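Local coordinates for Z-ring associated protein G (Haemophilus ducreyi, PDB 6UN9), which probably takes part in cell division, building the envelope and keeping cell shape, and likely links the Z-ring to septal peptidoglycan-synthesizing complexes as a coiled-coil tetramer, at the interface of chains A and B. Coordinates in Å, arbitrary orientation; residue numbers count along the deposited sequence, not the author numbering. Chains: chain A/B, Uncharacterized protein.

The interface of chains A and B. Residues chain A 67, 71-72, 75; chain B 36, 39-40, 43.
Where helix 42-69 of chain A ends and the chain runs on as a loop, it packs against one face of the long helix 18-66 of chain B, which presents B:Lys36, B:Leu39, B:Glu40 and B:Phe43.

The apolar part of the contact centres on B:Leu39, which meets two consecutive leucines of the loop, crossing each obliquely. A:Leu72, with the most surface hidden in this patch, has CG anti to its carbonyl carbon (chi1 -55°) and forks over the helix backbone. Its CD2 branch lies 3.5 Å from CB of B:Leu39, at the root of that side chain, whereas CD1 passes the carbonyl oxygen of B:Leu39 and lies 3.8 Å from CG of B:Glu40, on the methylene part of the acid. The outer methyl CD2 of B:Leu39 instead meets A:Leu71, 3.6 Å from its CB and 3.8 Å from its CD2, so the two loop leucines touch opposite ends of one side chain.

Farther along, B:Phe43 slides its ring under the backbone carbonyl of A:Asn67, in the last turn of the chain A helix, whose oxygen sits over the ring face near CZ. CZ also lies 4.0 Å from CB of A:Asn67.

The polar part lies at the other end. The hydroxyl OG of A:Ser75 lies over the flat face of the B:Glu40 carboxylate, 3.1 Å above OE2, so the hydrogen bond between them has poor direction and is probably weak. B:Glu40 reaches it with CG anti to its carbonyl carbon and an extended chain beyond. Within chain B, B:Lys36 NZ forms a long salt bridge of 4.0 Å to the same OE2, which may help fix the carboxylate's rotation, its face turned to the serine, and favour its charged form.

Repeated by the two-fold symmetry, the patch fastens the segment following one subunit's helix to its partner's long helix, probably supporting tetramer assembly.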
# COMPACT_ATOMS: atom_id res chain seq x y z
N ASN A 67 8.77 -17.63 -5.64
CA ASN A 67 9.57 -17.40 -6.85
C ASN A 67 11.02 -17.01 -6.57
O ASN A 67 11.82 -16.96 -7.51
CB ASN A 67 8.97 -16.32 -7.74
CG ASN A 67 7.84 -16.84 -8.59
OD1 ASN A 67 7.63 -16.40 -9.72
ND2 ASN A 67 7.09 -17.80 -8.04
N LEU A 71 13.41 -20.07 -8.14
CA LEU A 71 14.20 -19.80 -9.33
C LEU A 71 15.68 -19.68 -9.02
O LEU A 71 16.49 -19.50 -9.93
CB LEU A 71 13.70 -18.54 -10.05
CG LEU A 71 12.46 -18.65 -10.96
CD1 LEU A 71 11.29 -19.20 -10.22
CD2 LEU A 71 12.08 -17.33 -11.60
N LEU A 72 16.05 -19.80 -7.74
CA LEU A 72 17.43 -19.67 -7.28
C LEU A 72 17.73 -20.80 -6.30
O LEU A 72 18.02 -20.56 -5.13
CB LEU A 72 17.66 -18.31 -6.61
CG LEU A 72 17.36 -16.93 -7.24
CD1 LEU A 72 17.75 -15.83 -6.25
CD2 LEU A 72 18.10 -16.74 -8.55
N SER A 75 21.09 -20.99 -4.66
CA SER A 75 21.33 -19.69 -4.06
C SER A 75 20.77 -19.61 -2.64
O SER A 75 19.93 -20.42 -2.22
CB SER A 75 20.72 -18.57 -4.90
OG SER A 75 21.42 -18.37 -6.11
N LYS B 36 21.69 -15.83 -13.77
CA LYS B 36 21.57 -16.17 -12.36
C LYS B 36 22.11 -15.06 -11.47
O LYS B 36 21.68 -14.94 -10.32
CB LYS B 36 22.31 -17.47 -12.02
CG LYS B 36 21.90 -18.04 -10.66
CD LYS B 36 22.93 -18.99 -10.03
CE LYS B 36 24.28 -18.32 -9.80
NZ LYS B 36 25.17 -19.16 -8.93
N LEU B 39 18.98 -12.51 -11.50
CA LEU B 39 17.88 -12.97 -10.69
C LEU B 39 18.22 -12.93 -9.21
O LEU B 39 17.31 -12.93 -8.38
CB LEU B 39 17.49 -14.39 -11.12
CG LEU B 39 16.02 -14.73 -10.97
CD1 LEU B 39 15.16 -13.57 -11.49
CD2 LEU B 39 15.69 -16.02 -11.69
N GLU B 40 19.51 -12.92 -8.85
CA GLU B 40 19.84 -12.74 -7.44
C GLU B 40 19.71 -11.27 -7.07
O GLU B 40 19.10 -10.93 -6.05
CB GLU B 40 21.24 -13.28 -7.12
CG GLU B 40 21.31 -14.82 -7.13
CD GLU B 40 22.55 -15.41 -6.46
OE1 GLU B 40 22.74 -15.20 -5.24
OE2 GLU B 40 23.34 -16.10 -7.16
N PHE B 43 15.84 -10.16 -6.90
CA PHE B 43 15.07 -10.53 -5.71
C PHE B 43 15.63 -9.93 -4.42
O PHE B 43 14.86 -9.69 -3.49
CB PHE B 43 14.99 -12.04 -5.55
CG PHE B 43 14.01 -12.70 -6.47
CD1 PHE B 43 12.65 -12.57 -6.25
CD2 PHE B 43 14.45 -13.47 -7.53
CE1 PHE B 43 11.73 -13.18 -7.09
CE2 PHE B 43 13.54 -14.08 -8.37
CZ PHE B 43 12.18 -13.93 -8.15